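Long-range contacts in member of s1p family of ribosomal proteins (PDB 5YH1), which binds manganese and probably acts as an exonuclease of the DHH family on nucleic acids, the chain here being the DHH-domain piece of a longer protein: residues 57-62 against 129-134; 97-102 against 269-274. One frame throughout, in Å; residues are numbered along the deposited sequence.

Contact 1: residues 57-62 against 129-134; sequences PIILRH and ELPLVV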
# COMPACT_ATOMS: atom_id res chain seq x y z
N PRO A 57 2.93 9.93 25.75
CA PRO A 57 2.60 10.22 24.36
C PRO A 57 1.11 10.29 24.10
O PRO A 57 0.31 9.77 24.89
CB PRO A 57 3.22 9.05 23.58
CG PRO A 57 3.53 7.99 24.57
CD PRO A 57 3.59 8.62 25.93
N ILE A 58 0.75 10.97 23.01
CA ILE A 58 -0.62 11.10 22.58
C ILE A 58 -0.72 10.66 21.13
O ILE A 58 0.09 11.06 20.30
CB ILE A 58 -1.08 12.57 22.72
CG1 ILE A 58 -1.12 12.97 24.19
CG2 ILE A 58 -2.44 12.78 22.05
CD1 ILE A 58 -1.42 14.44 24.41
N ILE A 59 -1.71 9.83 20.84
CA ILE A 59 -2.10 9.52 19.47
C ILE A 59 -3.44 10.19 19.21
O ILE A 59 -4.41 9.94 19.93
CB ILE A 59 -2.33 8.03 19.22
CG1 ILE A 59 -1.14 7.21 19.64
CG2 ILE A 59 -2.62 7.78 17.74
CD1 ILE A 59 -1.44 5.73 19.58
N LEU A 60 -3.48 11.03 18.18
CA LEU A 60 -4.72 11.66 17.74
C LEU A 60 -5.13 11.10 16.38
O LEU A 60 -4.45 11.30 15.38
CB LEU A 60 -4.56 13.18 17.70
CG LEU A 60 -5.85 14.00 17.66
CD1 LEU A 60 -5.59 15.44 18.05
CD2 LEU A 60 -6.50 13.95 16.29
N ARG A 61 -6.25 10.38 16.37
CA ARG A 61 -6.86 9.86 15.14
C ARG A 61 -8.02 10.75 14.76
O ARG A 61 -8.83 11.10 15.62
CB ARG A 61 -7.41 8.46 15.38
CG ARG A 61 -6.38 7.36 15.36
CD ARG A 61 -6.34 6.71 14.00
NE ARG A 61 -5.19 5.82 13.85
CZ ARG A 61 -4.65 5.50 12.69
NH1 ARG A 61 -5.14 5.99 11.55
NH2 ARG A 61 -3.61 4.69 12.65
N HIS A 62 -8.11 11.09 13.47
CA HIS A 62 -9.24 11.87 12.96
C HIS A 62 -9.67 11.42 11.58
O HIS A 62 -8.86 10.98 10.77
CB HIS A 62 -8.91 13.37 12.95
CG HIS A 62 -7.84 13.76 11.98
ND1 HIS A 62 -8.07 13.90 10.63
CD2 HIS A 62 -6.53 14.04 12.17
CE1 HIS A 62 -6.95 14.25 10.03
NE2 HIS A 62 -6.00 14.34 10.93
N GLU A 129 5.60 5.42 28.32
CA GLU A 129 4.28 5.01 28.77
C GLU A 129 3.38 4.79 27.55
O GLU A 129 3.63 5.32 26.46
CB GLU A 129 3.65 6.09 29.65
CG GLU A 129 4.39 6.36 30.95
CD GLU A 129 4.07 5.33 32.02
OE1 GLU A 129 4.42 4.15 31.84
OE2 GLU A 129 3.47 5.71 33.05
N LEU A 130 2.33 4.00 27.74
CA LEU A 130 1.33 3.82 26.70
C LEU A 130 0.54 5.13 26.55
O LEU A 130 0.34 5.87 27.51
CB LEU A 130 0.41 2.66 27.04
CG LEU A 130 1.08 1.29 27.16
CD1 LEU A 130 0.02 0.24 27.42
CD2 LEU A 130 1.89 0.93 25.92
N PRO A 131 0.13 5.44 25.32
CA PRO A 131 -0.40 6.78 25.04
C PRO A 131 -1.82 6.99 25.51
O PRO A 131 -2.54 6.04 25.79
CB PRO A 131 -0.34 6.87 23.51
CG PRO A 131 -0.42 5.45 23.06
CD PRO A 131 0.34 4.67 24.08
N LEU A 132 -2.20 8.26 25.61
CA LEU A 132 -3.58 8.67 25.61
C LEU A 132 -4.01 8.69 24.15
O LEU A 132 -3.31 9.27 23.30
CB LEU A 132 -3.74 10.07 26.22
CG LEU A 132 -5.13 10.71 26.20
CD1 LEU A 132 -6.04 9.97 27.17
CD2 LEU A 132 -5.05 12.19 26.57
N VAL A 133 -5.14 8.06 23.86
CA VAL A 133 -5.70 8.04 22.52
C VAL A 133 -6.88 9.02 22.44
O VAL A 133 -7.83 8.94 23.25
CB VAL A 133 -6.16 6.62 22.14
CG1 VAL A 133 -6.86 6.61 20.79
CG2 VAL A 133 -4.96 5.67 22.11
N VAL A 134 -6.80 9.94 21.48
CA VAL A 134 -7.86 10.93 21.21
C VAL A 134 -8.38 10.70 19.81
O VAL A 134 -7.61 10.80 18.84
CB VAL A 134 -7.33 12.38 21.32
CG1 VAL A 134 -8.46 13.38 21.12
CG2 VAL A 134 -6.64 12.62 22.66
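P57 and P131 meet just before two parallel strands, where CG and CD of the P57 ring both lie 3.3 Å from E129 O, and its CB and CG lie 4.2 Å from P131 CB. Beyond them the strand axes approach to 4.8 Å at 17°, with I58, I59 and L60 paired to L132, V133 and V134. P57 O, I59 N, I59 O and R61 N each bond the other strand; the straightest is V134 N to I59 O, 2.8 Å at 176°. I59 fills the hollow beside P131: with CG1 anti to its carbonyl carbon (chi1 -54°), the isoleucine lies alongside the proline ring, pointing the same way, and CD1 comes 3.6 Å from P131 CG. The methyl CG2 of V133 adjoins that same CD1, and M119 of helix 109-126 covers this face. On the other face I58 CG2 fits against V134 CG2 at 4.2 Å, and helix 32-53 packs over I58 and L132. An alanine in place of P57 would probably leave a gap beside E129 O where CG and CD now sit. Helices on both faces of a parallel sheet make this the core of the alpha/beta DHH domain, strand 132-136 leading to the manganese ligand D137.

Contact 2: residues 97-102 against 269-274; sequences FKRRPS and FMDGRG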
# COMPACT_ATOMS: atom_id res chain seq x y z
N PHE A 97 3.82 13.19 20.25
CA PHE A 97 2.54 13.44 19.62
C PHE A 97 2.51 12.93 18.19
O PHE A 97 3.39 13.24 17.39
CB PHE A 97 2.21 14.93 19.64
CG PHE A 97 0.90 15.25 18.98
CD1 PHE A 97 -0.28 15.17 19.70
CD2 PHE A 97 0.84 15.62 17.64
CE1 PHE A 97 -1.50 15.45 19.11
CE2 PHE A 97 -0.38 15.90 17.04
CZ PHE A 97 -1.54 15.82 17.78
N LYS A 98 1.46 12.17 17.87
CA LYS A 98 1.24 11.66 16.53
C LYS A 98 -0.20 11.92 16.09
O LYS A 98 -1.13 11.61 16.82
CB LYS A 98 1.49 10.15 16.50
CG LYS A 98 2.93 9.76 16.78
CD LYS A 98 3.83 10.16 15.62
CE LYS A 98 5.29 10.24 16.05
NZ LYS A 98 5.81 8.93 16.47
N ARG A 99 -0.36 12.48 14.89
CA ARG A 99 -1.67 12.67 14.29
C ARG A 99 -1.78 11.75 13.08
O ARG A 99 -0.94 11.79 12.19
CB ARG A 99 -1.86 14.15 13.90
CG ARG A 99 -3.25 14.48 13.38
CD ARG A 99 -3.44 15.98 13.17
NE ARG A 99 -2.41 16.56 12.32
CZ ARG A 99 -2.34 16.45 11.00
NH1 ARG A 99 -3.27 15.79 10.34
NH2 ARG A 99 -1.35 17.01 10.33
N ARG A 100 -2.83 10.93 13.06
CA ARG A 100 -3.04 9.93 12.00
C ARG A 100 -4.46 9.99 11.46
O ARG A 100 -5.41 9.75 12.20
CB ARG A 100 -2.77 8.53 12.54
CG ARG A 100 -1.33 8.34 12.96
CD ARG A 100 -1.06 6.98 13.58
NE ARG A 100 0.34 6.91 14.00
CZ ARG A 100 0.80 6.27 15.07
NH1 ARG A 100 -0.01 5.57 15.87
NH2 ARG A 100 2.09 6.34 15.34
N PRO A 101 -4.62 10.31 10.16
CA PRO A 101 -5.96 10.31 9.61
C PRO A 101 -6.51 8.90 9.44
O PRO A 101 -5.75 7.95 9.28
CB PRO A 101 -5.80 10.97 8.24
CG PRO A 101 -4.50 11.67 8.28
CD PRO A 101 -3.64 10.85 9.20
N SER A 102 -7.84 8.79 9.49
CA SER A 102 -8.57 7.58 9.21
C SER A 102 -9.48 7.90 8.05
O SER A 102 -10.30 8.82 8.14
CB SER A 102 -9.40 7.16 10.42
OG SER A 102 -8.57 6.72 11.48
N PHE A 269 -2.86 8.23 3.44
CA PHE A 269 -2.61 7.87 4.84
C PHE A 269 -1.64 8.84 5.51
O PHE A 269 -1.52 8.86 6.74
CB PHE A 269 -2.08 6.44 4.95
CG PHE A 269 -2.93 5.41 4.25
CD1 PHE A 269 -4.22 5.12 4.71
CD2 PHE A 269 -2.44 4.73 3.12
CE1 PHE A 269 -5.00 4.17 4.07
CE2 PHE A 269 -3.23 3.78 2.48
CZ PHE A 269 -4.51 3.50 2.95
N MSE A 270 -0.97 9.67 4.72
CA MSE A 270 -0.11 10.72 5.27
C MSE A 270 -0.98 11.79 5.90
O MSE A 270 -2.17 11.87 5.61
CB MSE A 270 0.80 11.29 4.19
CG MSE A 270 1.68 10.19 3.59
SE MSE A 270 2.98 10.99 2.34
CE MSE A 270 4.23 11.54 3.75
N ASP A 271 -0.39 12.62 6.75
CA ASP A 271 -1.19 13.54 7.57
C ASP A 271 -1.16 14.99 7.10
O ASP A 271 -1.81 15.85 7.70
CB ASP A 271 -0.77 13.45 9.04
CG ASP A 271 0.68 13.83 9.28
OD1 ASP A 271 1.28 14.58 8.47
OD2 ASP A 271 1.21 13.39 10.32
N GLY A 272 -0.40 15.27 6.05
CA GLY A 272 -0.36 16.59 5.44
C GLY A 272 0.42 17.65 6.20
O GLY A 272 0.36 18.83 5.83
N ARG A 273 1.14 17.26 7.24
CA ARG A 273 1.93 18.22 8.03
C ARG A 273 2.90 18.96 7.11
O ARG A 273 3.60 18.34 6.32
CB ARG A 273 2.70 17.52 9.15
CG ARG A 273 3.58 18.44 9.97
CD ARG A 273 4.13 17.79 11.23
NE ARG A 273 3.06 17.25 12.08
CZ ARG A 273 2.65 15.98 12.11
NH1 ARG A 273 3.22 15.05 11.33
NH2 ARG A 273 1.66 15.61 12.92
N GLY A 274 2.93 20.29 7.25
CA GLY A 274 3.73 21.17 6.41
C GLY A 274 2.91 21.78 5.30
O GLY A 274 3.33 22.76 4.69
O HOH W 1 2.24 12.88 13.46
O HOH W 2 -2.84 7.67 8.89
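R99 reaches from strand 97-102, at the edge of the parallel sheet of the DHH domain, to D271 in an Asx turn of the loop between helices 250-267 and 276-279. Its CB lies 3.9 Å from R273 NH2. CG stands anti to the backbone N (chi1 -175°), and the chain runs on extended to CD before bending at chi3 (54°). NE forms a salt bridge with E76 of helix 66-86, which also takes R273 NE. At the tip, NH1 and NH2 both grip the backbone oxygen of D271, which sits at the guanidinium edge, nearly in its plane. NH1 comes along a lone pair in the carbonyl plane at 3.0 Å, whereas NH2, at 2.9 Å, stands above that plane; NH1 also bonds H62 on the next strand. The D271 carboxylate serves mostly its own loop: OD1 accepts from R273 N, closing the turn, and OD2 forms a salt bridge with R273 NH1 whose hydrogen bond is weak. R99 NH2 lies over one face of the R273 guanidinium, toward its rim; E76 and D271 probably offset the two like charges. Beside them P101 packs its CG and CD against the loop, CG 3.5 Å from M270 O. One water donates to both P101 O and F269 O, while another accepts from R99 N and, at 2.8 Å, from R273 NH2.

How the contacts relate
From the N terminus the chain enters the sheet on strand 58-63, passes through helix 66-86 to strand 97-102, and returns through helix 109-126 to strand 132-136, where contact 1 closes a loop of 66 residues. Strand 58-63 thus lies between its two successors. Contact 2 starts inside that loop and ends far beyond it, after 166 intervening residues, so the two closures cross. Contact 1 is internal to the sheet; contact 2 ties its outermost strand to the loop between helices 250-267 and 276-279. They meet through strands 58-63 and 97-102, with L60 N 2.8 Å from K98 O. At G274 the later loop also reaches Y154 of a second subunit.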